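Local coordinates for packaging protein UL32 (Human herpesvirus 8 type M, PDB 6XF9) that forms a pentameric, zinc-binding ring required for herpesviral packaging and probably helps bring new capsids to the nuclear compartments where viral DNA is cleaved and packaged, at residues G204-E207 and L208-A211; A399-A403 and G404-D408; K310-Q313 and T314-C317; K221-L224 and L225-L228; A447-R451 and H452-L456. All coordinates share one frame; numbering follows the deposited sequence.

How the interactions relate
Interactions 1 and 2 are direct neighbours, with centres 13 Å apart: L208 CD1 packs 3.5 Å from S400 OG, and P206 CG lies 3.5 Å from L406 CD2, so the start of helix 207-213 rests on the end of helix 391-402. The other three contacts are separate. Interactions 3 and 5 come within about 6 Å at their nearest atoms, while interactions 4 and 5 lie on opposite sides of the chain's centre, 33 Å between centres. Interaction 5 contains a zinc ligand, H452. L312 of interaction 3 has its side chain about 7 Å from a second zinc ion, and L407 of interaction 2 is about 12 Å from a third.

Interaction 1: G204-E207 and L208-A211; sequences GIPE and LARA
R210 and E207 run alongside each other at a helix start, and their charged ends make the polar side-chain part of this contact. The two chains point in the same direction, with carboxylate and guanidinium planes only 23° apart. A single oxygen, E207 OE2, takes both donors of the salt bridge: R210 NE at 2.7 Å, which meets the OE2 lone pair turned away from OE1, and R210 NH2 at 2.5 Å, a very short value to be read with caution. The glutamate gets there by an eclipsed first torsion (chi1 -123°): the chain leaves its CA pointing away from 208-211, and the bend at chi2 brings the carboxylate back beside R210.

Two backbone bonds open the helix. R210 N donates to P206 O at 2.8 Å, and A211 N donates to E207 O at 2.9 Å. P206 occupies the N-cap position, so the first of these bonds begins with the cap's own carbonyl.

The apolar part lies round A209. Its CB sits 3.6 Å from I205 CD1 and 4.0 Å from P206 CD. I205 has CG1 between its backbone N and carbonyl carbon (chi1 58°), and the extended CD1 beyond it lies on A209.

All this is a helix N-terminus at the surface, away from the zinc sites. G204 O is held by T411 OG1 and A211 O by R390 NH1; I205 and P206 both touch Y84, while L208 packs on K396 and L397 and A211 on E393, all three of helix 391-402.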
loop_
_atom_site.group_PDB
_atom_site.type_symbol
_atom_site.label_atom_id
_atom_site.label_comp_id
_atom_site.label_asym_id
_atom_site.label_seq_id
_atom_site.Cartn_x
_atom_site.Cartn_y
_atom_site.Cartn_z
ATOM N N GLY D 204 -17.822 43.078 -3.496
ATOM C CA GLY D 204 -19.252 43.042 -3.493
ATOM C C GLY D 204 -19.874 42.713 -4.805
ATOM O O GLY D 204 -19.214 42.292 -5.689
ATOM N N ILE D 205 -21.176 42.905 -4.894
ATOM C CA ILE D 205 -21.926 42.649 -6.117
ATOM C C ILE D 205 -21.503 43.620 -7.216
ATOM O O ILE D 205 -20.880 44.654 -6.918
ATOM C CB ILE D 205 -23.427 42.712 -5.827
ATOM C CG1 ILE D 205 -23.837 44.051 -5.254
ATOM C CG2 ILE D 205 -23.813 41.638 -4.830
ATOM C CD1 ILE D 205 -25.362 44.137 -5.209
ATOM N N PRO D 206 -21.802 43.334 -8.489
ATOM C CA PRO D 206 -21.363 44.219 -9.577
ATOM C C PRO D 206 -21.808 45.664 -9.392
ATOM O O PRO D 206 -22.727 45.960 -8.626
ATOM C CB PRO D 206 -22.047 43.616 -10.814
ATOM C CG PRO D 206 -22.328 42.249 -10.483
ATOM C CD PRO D 206 -22.552 42.176 -9.005
ATOM N N GLU D 207 -21.212 46.604 -10.103
ATOM C CA GLU D 207 -21.657 47.987 -9.982
ATOM C C GLU D 207 -23.073 48.152 -10.450
ATOM O O GLU D 207 -23.854 48.693 -9.777
ATOM C CB GLU D 207 -20.804 48.921 -10.781
ATOM C CG GLU D 207 -20.190 50.027 -9.969
ATOM C CD GLU D 207 -21.057 51.239 -9.787
ATOM O OE1 GLU D 207 -21.408 51.882 -10.763
ATOM O OE2 GLU D 207 -21.350 51.585 -8.656
ATOM N N LEU D 208 -23.440 47.599 -11.571
ATOM C CA LEU D 208 -24.837 47.754 -11.982
ATOM C C LEU D 208 -25.784 47.303 -10.893
ATOM O O LEU D 208 -26.837 47.923 -10.687
ATOM C CB LEU D 208 -25.156 46.952 -13.242
ATOM C CG LEU D 208 -24.716 47.393 -14.616
ATOM C CD1 LEU D 208 -24.898 46.250 -15.542
ATOM C CD2 LEU D 208 -25.696 48.462 -14.982
ATOM N N ALA D 209 -25.442 46.216 -10.196
ATOM C CA ALA D 209 -26.290 45.766 -9.103
ATOM C C ALA D 209 -26.169 46.697 -7.902
ATOM O O ALA D 209 -27.163 46.972 -7.225
ATOM C CB ALA D 209 -25.949 44.328 -8.730
ATOM N N ARG D 210 -24.975 47.221 -7.637
ATOM C CA ARG D 210 -24.833 48.160 -6.532
ATOM C C ARG D 210 -25.713 49.380 -6.745
ATOM O O ARG D 210 -26.435 49.812 -5.836
ATOM C CB ARG D 210 -23.384 48.596 -6.391
ATOM C CG ARG D 210 -23.065 49.140 -5.027
ATOM C CD ARG D 210 -21.766 49.912 -5.060
ATOM N NE ARG D 210 -21.840 50.934 -6.094
ATOM C CZ ARG D 210 -22.622 52.013 -6.021
ATOM N NH1 ARG D 210 -23.396 52.207 -4.961
ATOM N NH2 ARG D 210 -22.640 52.891 -7.017
ATOM N N ALA D 211 -25.649 49.956 -7.949
ATOM C CA ALA D 211 -26.464 51.112 -8.294
ATOM C C ALA D 211 -27.945 50.809 -8.141
ATOM O O ALA D 211 -28.700 51.635 -7.618
ATOM C CB ALA D 211 -26.157 51.544 -9.725
#

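Interaction 2: A399-A403 and G404-D408; sequences ASAAA and GQLLD
S400 and Q405 meet where helix 391-402 ends in a Schellman motif. Q405 N donates to S400 O at 2.9 Å, and G404 N makes a weak bond to A401 O at 3.1 Å. Q405 N thus takes the carbonyl five residues back and G404 N the one three back, the nested pair that defines the motif. Between them the chain reverses its helical sense at G404, whose positive phi of 82° is easily taken up by glycine.

Q405 can be followed outward from this turn. Its CB lies 3.4 Å from S400 OG and somewhat further from S400 O. CG stays beside the same serine, about equally far from the hydroxyl and the carbonyl oxygen. The chain then bends at chi2 (-54°), and NE2 ends 3.9 Å from A403 O, too far for a bond.

L406 also packs on the serine. With CG beside its own backbone N (chi1 -80°), the isobutyl group turns back to the helix: CD1 lies 3.9 Å from S400 CB and 4.3 Å from A401 CB. Beyond the two segments, L406 packs on F80 and L407 on C79, both of helix 71-83, which A401 meets through A76. The backbone of L407 is hydrogen-bonded to T139, tying the exit from the turn to another loop. S400 OG, with Q405 CB at its side, has L406 CG as a further neighbour at 3.8 Å.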
loop_
_atom_site.group_PDB
_atom_site.type_symbol
_atom_site.label_atom_id
_atom_site.label_comp_id
_atom_site.label_asym_id
_atom_site.label_seq_id
_atom_site.Cartn_x
_atom_site.Cartn_y
_atom_site.Cartn_z
ATOM N N ALA D 399 -31.045 44.787 -19.056
ATOM C CA ALA D 399 -30.428 44.758 -20.376
ATOM C C ALA D 399 -29.109 44.005 -20.330
ATOM O O ALA D 399 -28.805 43.200 -21.218
ATOM C CB ALA D 399 -30.204 46.182 -20.872
ATOM N N SER D 400 -28.322 44.243 -19.284
ATOM C CA SER D 400 -27.033 43.582 -19.167
ATOM C C SER D 400 -27.236 42.089 -18.950
ATOM O O SER D 400 -26.638 41.258 -19.648
ATOM C CB SER D 400 -26.258 44.211 -18.007
ATOM O OG SER D 400 -24.905 43.796 -17.973
ATOM N N ALA D 401 -28.135 41.739 -18.021
ATOM C CA ALA D 401 -28.381 40.342 -17.670
ATOM C C ALA D 401 -29.036 39.584 -18.814
ATOM O O ALA D 401 -28.777 38.389 -18.994
ATOM C CB ALA D 401 -29.256 40.252 -16.424
ATOM N N ALA D 402 -29.952 40.229 -19.551
ATOM C CA ALA D 402 -30.507 39.569 -20.731
ATOM C C ALA D 402 -29.472 39.417 -21.846
ATOM O O ALA D 402 -29.487 38.407 -22.557
ATOM C CB ALA D 402 -31.729 40.332 -21.232
ATOM N N ALA D 403 -28.532 40.367 -21.980
ATOM C CA ALA D 403 -27.397 40.218 -22.895
ATOM C C ALA D 403 -26.342 39.253 -22.377
ATOM O O ALA D 403 -25.338 39.026 -23.061
ATOM C CB ALA D 403 -26.736 41.568 -23.149
ATOM N N GLY D 404 -26.561 38.670 -21.202
ATOM C CA GLY D 404 -25.687 37.679 -20.619
ATOM C C GLY D 404 -24.472 38.197 -19.881
ATOM O O GLY D 404 -23.658 37.378 -19.431
ATOM N N GLN D 405 -24.325 39.515 -19.704
ATOM C CA GLN D 405 -23.069 40.015 -19.145
ATOM C C GLN D 405 -22.951 39.797 -17.638
ATOM O O GLN D 405 -21.824 39.720 -17.117
ATOM C CB GLN D 405 -22.887 41.502 -19.441
ATOM C CG GLN D 405 -22.732 41.844 -20.894
ATOM C CD GLN D 405 -21.636 41.061 -21.539
ATOM O OE1 GLN D 405 -20.605 40.783 -20.916
ATOM N NE2 GLN D 405 -21.841 40.685 -22.802
ATOM N N LEU D 406 -24.070 39.725 -16.913
ATOM C CA LEU D 406 -23.988 39.646 -15.462
ATOM C C LEU D 406 -24.115 38.222 -14.940
ATOM O O LEU D 406 -24.138 38.028 -13.715
ATOM C CB LEU D 406 -25.071 40.504 -14.802
ATOM C CG LEU D 406 -24.909 42.012 -14.656
ATOM C CD1 LEU D 406 -26.290 42.590 -14.455
ATOM C CD2 LEU D 406 -24.036 42.377 -13.506
ATOM N N LEU D 407 -24.206 37.225 -15.824
ATOM C CA LEU D 407 -24.480 35.863 -15.395
ATOM C C LEU D 407 -23.291 34.942 -15.599
ATOM O O LEU D 407 -23.435 33.725 -15.473
ATOM C CB LEU D 407 -25.702 35.304 -16.122
ATOM C CG LEU D 407 -26.985 36.088 -15.849
ATOM C CD1 LEU D 407 -28.185 35.453 -16.510
ATOM C CD2 LEU D 407 -27.218 36.272 -14.354
ATOM N N ASP D 408 -22.134 35.525 -15.875
ATOM C CA ASP D 408 -20.897 34.774 -15.997
ATOM C C ASP D 408 -20.447 34.162 -14.658
ATOM O O ASP D 408 -19.936 33.042 -14.622
ATOM C CB ASP D 408 -19.786 35.662 -16.565
ATOM C CG ASP D 408 -20.117 36.199 -17.943
ATOM O OD1 ASP D 408 -21.205 35.877 -18.463
ATOM O OD2 ASP D 408 -19.286 36.943 -18.507
#

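Interaction 3: K310-Q313 and T314-C317; sequences KALQ and TLQC
T314 puts two donors on one acceptor. Its backbone N reaches K310 O at 2.9 Å and its hydroxyl OG1 donates to the same oxygen at 3.1 Å, the two arriving from opposite faces of the carbonyl plane. The hydroxyl can fold back this way because OG1 stands beside the backbone N (chi1 -70°), with the methyl CG2 turned to the far side. The next carbonyls are served in the regular order of an alpha-helix, each by the N-H four residues on: A311 O by L315 N at 2.8 Å, L312 O by Q316 N at 2.7 Å, and Q313 O by C317 N in a weak bond of 3.3 Å.

These residues belong to helix 308-321, whose inner side faces a zinc site of three cysteines and one histidine: L312 packs on the zinc ligand H366 and, with L315, on I355. L312 CD2 and L315 CD2 touch at 4.1 Å.

Q313 bends at chi2 to bring its amide to that of Q316, which rests on L367 and F368; the amide planes are 50° apart. Q313 NE2 donates to Q316 OE1 at 2.8 Å, but the bond is weak, with an N-H...O angle of 121°, and Q313 OE1 lies only 3.1 Å from the same oxygen.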
loop_
_atom_site.group_PDB
_atom_site.type_symbol
_atom_site.label_atom_id
_atom_site.label_comp_id
_atom_site.label_asym_id
_atom_site.label_seq_id
_atom_site.Cartn_x
_atom_site.Cartn_y
_atom_site.Cartn_z
ATOM N N LYS D 310 -26.535 39.989 7.459
ATOM C CA LYS D 310 -25.704 40.857 8.269
ATOM C C LYS D 310 -25.851 40.540 9.750
ATOM O O LYS D 310 -24.882 40.683 10.508
ATOM C CB LYS D 310 -26.067 42.308 7.996
ATOM C CG LYS D 310 -24.899 43.248 8.137
ATOM C CD LYS D 310 -25.348 44.665 8.477
ATOM C CE LYS D 310 -24.380 45.326 9.470
ATOM N NZ LYS D 310 -23.066 45.710 8.843
ATOM N N ALA D 311 -27.043 40.081 10.174
ATOM C CA ALA D 311 -27.264 39.749 11.584
ATOM C C ALA D 311 -26.382 38.601 12.039
ATOM O O ALA D 311 -25.755 38.661 13.103
ATOM C CB ALA D 311 -28.723 39.380 11.822
ATOM N N LEU D 312 -26.294 37.558 11.217
ATOM C CA LEU D 312 -25.504 36.398 11.584
ATOM C C LEU D 312 -24.023 36.725 11.542
ATOM O O LEU D 312 -23.270 36.285 12.416
ATOM C CB LEU D 312 -25.868 35.252 10.658
ATOM C CG LEU D 312 -27.329 34.885 10.917
ATOM C CD1 LEU D 312 -27.860 33.945 9.825
ATOM C CD2 LEU D 312 -27.529 34.286 12.325
ATOM N N GLN D 313 -23.582 37.514 10.551
ATOM C CA GLN D 313 -22.182 37.931 10.551
ATOM C C GLN D 313 -21.867 38.798 11.754
ATOM O O GLN D 313 -20.714 38.827 12.206
ATOM C CB GLN D 313 -21.773 38.655 9.261
ATOM C CG GLN D 313 -20.260 38.996 9.283
ATOM C CD GLN D 313 -19.337 37.761 9.489
ATOM O OE1 GLN D 313 -18.384 37.809 10.286
ATOM N NE2 GLN D 313 -19.589 36.673 8.715
ATOM N N THR D 314 -22.832 39.584 12.226
ATOM C CA THR D 314 -22.591 40.348 13.442
ATOM C C THR D 314 -22.583 39.440 14.666
ATOM O O THR D 314 -21.746 39.604 15.557
ATOM C CB THR D 314 -23.648 41.440 13.568
ATOM O OG1 THR D 314 -23.413 42.439 12.563
ATOM C CG2 THR D 314 -23.602 42.065 14.936
ATOM N N LEU D 315 -23.478 38.439 14.689
ATOM C CA LEU D 315 -23.468 37.420 15.734
ATOM C C LEU D 315 -22.146 36.653 15.740
ATOM O O LEU D 315 -21.580 36.378 16.808
ATOM C CB LEU D 315 -24.646 36.469 15.537
ATOM C CG LEU D 315 -24.784 35.263 16.469
ATOM C CD1 LEU D 315 -24.794 35.658 17.946
ATOM C CD2 LEU D 315 -26.009 34.441 16.099
ATOM N N GLN D 316 -21.627 36.315 14.556
ATOM C CA GLN D 316 -20.345 35.622 14.504
ATOM C C GLN D 316 -19.257 36.435 15.182
ATOM O O GLN D 316 -18.360 35.864 15.812
ATOM C CB GLN D 316 -19.950 35.307 13.064
ATOM C CG GLN D 316 -18.716 34.435 12.992
ATOM C CD GLN D 316 -18.324 34.120 11.576
ATOM O OE1 GLN D 316 -18.803 34.756 10.625
ATOM N NE2 GLN D 316 -17.518 33.067 11.411
ATOM N N CYS D 317 -19.273 37.766 14.985
ATOM C CA CYS D 317 -18.334 38.652 15.678
ATOM C C CYS D 317 -18.599 38.677 17.180
ATOM O O CYS D 317 -17.658 38.737 17.977
ATOM C CB CYS D 317 -18.388 40.070 15.094
ATOM S SG CYS D 317 -18.029 40.143 13.302
#

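Interaction 4: K221-L224 and L225-L228; sequences KPSL and LPAL
S223 lays its hydroxyl over the start of the next residue but one: OG is 3.0 Å from L225 N and 3.3 Å from L225 CB. The first is a hydrogen bond in which the serine oxygen accepts, with an N-H...O angle of 151°. A side-chain oxygen taking the N-H two residues ahead closes an ST turn, and here it acts as a capping bond at the entrance to helix 225-235. The serine manages this with OG roughly opposite its own backbone N (chi1 153°), which carries the hydroxyl forward along the chain.

P226 follows in the first turn. Its ring carbon CD packs 3.4 Å from S223 O and equally close to L224 C. Having no N-H, it brings no donor to a part of the helix where the preceding chain has no helical carbonyl to offer.

The helical ladder proper begins at L224, whose carbonyl oxygen accepts from L228 N at 3.2 Å in a nearly straight bond of 171°. A227 CB sits beside that oxygen at 3.5 Å. The leucines themselves turn to other parts of the fold: L224 to L7 and I10 of helix 7-12 and to A304, L225 to L350, L351 and L354 of helix 349-357.

Chemically, the first N-H of the helix is satisfied by a neutral hydroxyl and P226 has none to satisfy, so fewer donors at this helix start need a partner; the serine oxygen probably also offsets some of the positive end of the helix dipole.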
loop_
_atom_site.group_PDB
_atom_site.type_symbol
_atom_site.label_atom_id
_atom_site.label_comp_id
_atom_site.label_asym_id
_atom_site.label_seq_id
_atom_site.Cartn_x
_atom_site.Cartn_y
_atom_site.Cartn_z
ATOM N N LYS D 221 -38.372 44.712 0.625
ATOM C CA LYS D 221 -39.516 43.872 0.320
ATOM C C LYS D 221 -39.939 43.042 1.532
ATOM O O LYS D 221 -39.223 42.957 2.536
ATOM C CB LYS D 221 -39.157 42.988 -0.865
ATOM C CG LYS D 221 -38.637 43.793 -2.027
ATOM C CD LYS D 221 -38.626 42.969 -3.305
ATOM C CE LYS D 221 -37.449 42.053 -3.339
ATOM N NZ LYS D 221 -37.118 41.627 -4.718
ATOM N N PRO D 222 -41.119 42.420 1.473
ATOM C CA PRO D 222 -41.622 41.673 2.639
ATOM C C PRO D 222 -40.784 40.443 2.992
ATOM O O PRO D 222 -40.292 39.717 2.122
ATOM C CB PRO D 222 -43.033 41.250 2.204
ATOM C CG PRO D 222 -43.404 42.182 1.092
ATOM C CD PRO D 222 -42.132 42.533 0.406
ATOM N N SER D 223 -40.659 40.201 4.292
ATOM C CA SER D 223 -39.962 39.021 4.782
ATOM C C SER D 223 -40.724 37.770 4.407
ATOM O O SER D 223 -41.948 37.708 4.547
ATOM C CB SER D 223 -39.808 39.091 6.297
ATOM O OG SER D 223 -39.730 37.791 6.853
ATOM N N LEU D 224 -39.996 36.758 3.943
ATOM C CA LEU D 224 -40.613 35.480 3.609
ATOM C C LEU D 224 -40.698 34.543 4.801
ATOM O O LEU D 224 -41.199 33.420 4.650
ATOM C CB LEU D 224 -39.859 34.795 2.465
ATOM C CG LEU D 224 -39.676 35.645 1.203
ATOM C CD1 LEU D 224 -39.040 34.861 0.081
ATOM C CD2 LEU D 224 -41.014 36.191 0.760
ATOM N N LEU D 225 -40.207 34.958 5.969
ATOM C CA LEU D 225 -40.271 34.094 7.147
ATOM C C LEU D 225 -41.652 33.526 7.449
ATOM O O LEU D 225 -41.739 32.313 7.725
ATOM C CB LEU D 225 -39.762 34.851 8.375
ATOM C CG LEU D 225 -38.285 34.655 8.603
ATOM C CD1 LEU D 225 -37.867 35.343 9.889
ATOM C CD2 LEU D 225 -38.065 33.168 8.667
ATOM N N PRO D 226 -42.754 34.294 7.393
ATOM C CA PRO D 226 -44.057 33.678 7.686
ATOM C C PRO D 226 -44.373 32.516 6.760
ATOM O O PRO D 226 -44.875 31.480 7.224
ATOM C CB PRO D 226 -45.034 34.850 7.521
ATOM C CG PRO D 226 -44.200 36.059 7.788
ATOM C CD PRO D 226 -42.896 35.746 7.160
ATOM N N ALA D 227 -44.096 32.662 5.459
ATOM C CA ALA D 227 -44.363 31.575 4.519
ATOM C C ALA D 227 -43.576 30.332 4.898
ATOM O O ALA D 227 -44.096 29.211 4.838
ATOM C CB ALA D 227 -44.011 32.011 3.102
ATOM N N LEU D 228 -42.299 30.512 5.239
ATOM C CA LEU D 228 -41.484 29.412 5.746
ATOM C C LEU D 228 -42.110 28.802 6.993
ATOM O O LEU D 228 -42.382 27.596 7.040
ATOM C CB LEU D 228 -40.063 29.922 6.026
ATOM C CG LEU D 228 -39.084 29.097 6.861
ATOM C CD1 LEU D 228 -38.629 27.865 6.116
ATOM C CD2 LEU D 228 -37.885 29.962 7.246
#

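Interaction 5: A447-R451 and H452-L456; sequences AQLKR and HRLDL. With ZN (zinc ion), chain Q.
H452 and Q448 lie side by side and point the same way, the glutamine amide turned 42° from the imidazole plane. Q448 O sits almost in the ring plane and takes two donors from the histidine: ND1 at 2.8 Å, with an N-H...O angle of 160°, and the backbone N at 2.9 Å. That double grip fixes the rotation of the ring and leaves NE2 facing the zinc ion at 2.0 Å. Q448 OE1 comes alongside too, 3.2 Å from H452 CE1, while Q448 NE2 is held by E444.

The R451 guanidinium plane is nearly perpendicular to the imidazole (82°), though the two side chains cross at a slant. Stretched out from CG to NE, R451 carries NH1 to Q448 OE1 in a weak bond in the guanidinium plane.

Helix 435-451 ends here in a Schellman motif, with R453 in the positive-phi position: L454 N donates to L449 O at 2.9 Å and R453 N to K450 O at 3.1 Å. The zinc ligand is thus placed exactly where the helix gives way to loop, and C191, C192 and C415 complete the metal site.

L449 meets both leucines of that loop at about a right angle: its CD2 is 3.6 Å from L454 CD1, and its other methyl, CD1, is 3.6 Å from L456 CD1. L456 packs in turn on P371 and A374 of helix 371-379, and D455 touches L146 of a neighbouring subunit.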
loop_
_atom_site.group_PDB
_atom_site.type_symbol
_atom_site.label_atom_id
_atom_site.label_comp_id
_atom_site.label_asym_id
_atom_site.label_seq_id
_atom_site.Cartn_x
_atom_site.Cartn_y
_atom_site.Cartn_z
ATOM N N ALA D 447 -8.472 20.527 2.256
ATOM C CA ALA D 447 -7.446 21.242 1.498
ATOM C C ALA D 447 -8.041 22.436 0.774
ATOM O O ALA D 447 -7.482 23.535 0.805
ATOM C CB ALA D 447 -6.756 20.306 0.512
ATOM N N GLN D 448 -9.186 22.246 0.109
ATOM C CA GLN D 448 -9.788 23.360 -0.618
ATOM C C GLN D 448 -10.319 24.424 0.328
ATOM O O GLN D 448 -10.170 25.621 0.064
ATOM C CB GLN D 448 -10.904 22.850 -1.502
ATOM C CG GLN D 448 -10.443 21.826 -2.485
ATOM C CD GLN D 448 -9.720 22.435 -3.651
ATOM O OE1 GLN D 448 -9.526 23.654 -3.721
ATOM N NE2 GLN D 448 -9.335 21.587 -4.596
ATOM N N LEU D 449 -10.909 24.022 1.453
ATOM C CA LEU D 449 -11.367 25.020 2.417
ATOM C C LEU D 449 -10.250 25.982 2.799
ATOM O O LEU D 449 -10.474 27.192 2.895
ATOM C CB LEU D 449 -11.934 24.342 3.664
ATOM C CG LEU D 449 -13.323 23.784 3.445
ATOM C CD1 LEU D 449 -13.865 23.317 4.758
ATOM C CD2 LEU D 449 -14.167 24.893 2.892
ATOM N N LYS D 450 -9.034 25.465 3.028
ATOM C CA LYS D 450 -7.935 26.352 3.428
ATOM C C LYS D 450 -7.478 27.197 2.248
ATOM O O LYS D 450 -7.182 28.391 2.398
ATOM C CB LYS D 450 -6.769 25.538 3.992
ATOM C CG LYS D 450 -7.170 24.732 5.232
ATOM C CD LYS D 450 -6.005 23.979 5.889
ATOM C CE LYS D 450 -6.502 22.977 6.957
ATOM N NZ LYS D 450 -7.240 23.586 8.119
ATOM N N ARG D 451 -7.419 26.582 1.065
ATOM C CA ARG D 451 -7.012 27.270 -0.151
ATOM C C ARG D 451 -7.955 28.415 -0.509
ATOM O O ARG D 451 -7.542 29.372 -1.173
ATOM C CB ARG D 451 -6.927 26.236 -1.270
ATOM C CG ARG D 451 -6.241 26.700 -2.490
ATOM C CD ARG D 451 -5.891 25.526 -3.353
ATOM N NE ARG D 451 -5.759 25.947 -4.736
ATOM C CZ ARG D 451 -6.701 25.723 -5.645
ATOM N NH1 ARG D 451 -7.817 25.091 -5.266
ATOM N NH2 ARG D 451 -6.534 26.138 -6.911
ATOM N N HIS D 452 -9.220 28.342 -0.093
ATOM C CA HIS D 452 -10.201 29.387 -0.375
ATOM C C HIS D 452 -10.431 30.297 0.821
ATOM O O HIS D 452 -11.407 31.058 0.825
ATOM C CB HIS D 452 -11.528 28.779 -0.815
ATOM C CG HIS D 452 -11.463 28.120 -2.153
ATOM N ND1 HIS D 452 -11.035 26.824 -2.322
ATOM C CD2 HIS D 452 -11.751 28.584 -3.391
ATOM C CE1 HIS D 452 -11.059 26.517 -3.607
ATOM N NE2 HIS D 452 -11.491 27.568 -4.277
ATOM N N ARG D 453 -9.575 30.206 1.852
ATOM C CA ARG D 453 -9.659 31.052 3.053
ATOM C C ARG D 453 -11.022 30.976 3.739
ATOM O O ARG D 453 -11.565 31.987 4.186
ATOM C CB ARG D 453 -9.283 32.500 2.729
ATOM C CG ARG D 453 -7.989 32.590 1.905
ATOM C CD ARG D 453 -7.553 34.020 1.599
ATOM N NE ARG D 453 -7.498 34.220 0.155
ATOM C CZ ARG D 453 -8.251 35.087 -0.522
ATOM N NH1 ARG D 453 -9.120 35.882 0.109
ATOM N NH2 ARG D 453 -8.122 35.163 -1.839
ATOM N N LEU D 454 -11.572 29.761 3.839
ATOM C CA LEU D 454 -12.790 29.491 4.594
ATOM C C LEU D 454 -12.419 28.798 5.898
ATOM O O LEU D 454 -11.846 27.703 5.877
ATOM C CB LEU D 454 -13.764 28.627 3.800
ATOM C CG LEU D 454 -14.314 29.267 2.524
ATOM C CD1 LEU D 454 -14.806 28.199 1.548
ATOM C CD2 LEU D 454 -15.411 30.268 2.819
ATOM N N ASP D 455 -12.727 29.434 7.024
ATOM C CA ASP D 455 -12.328 28.943 8.336
ATOM C C ASP D 455 -13.494 28.159 8.894
ATOM O O ASP D 455 -14.475 28.732 9.379
ATOM C CB ASP D 455 -11.952 30.085 9.263
ATOM C CG ASP D 455 -10.574 30.606 8.991
ATOM O OD1 ASP D 455 -9.838 29.944 8.218
ATOM O OD2 ASP D 455 -10.229 31.687 9.526
ATOM N N LEU D 456 -13.392 26.848 8.826
ATOM C CA LEU D 456 -14.401 26.006 9.417
ATOM C C LEU D 456 -13.701 25.042 10.358
ATOM O O LEU D 456 -12.491 24.852 10.273
ATOM C CB LEU D 456 -15.182 25.247 8.342
ATOM C CG LEU D 456 -15.768 26.151 7.255
ATOM C CD1 LEU D 456 -16.511 25.298 6.290
ATOM C CD2 LEU D 456 -16.662 27.233 7.798
HETATM ZN ZN ZN Q . -12.086 27.853 -6.219
#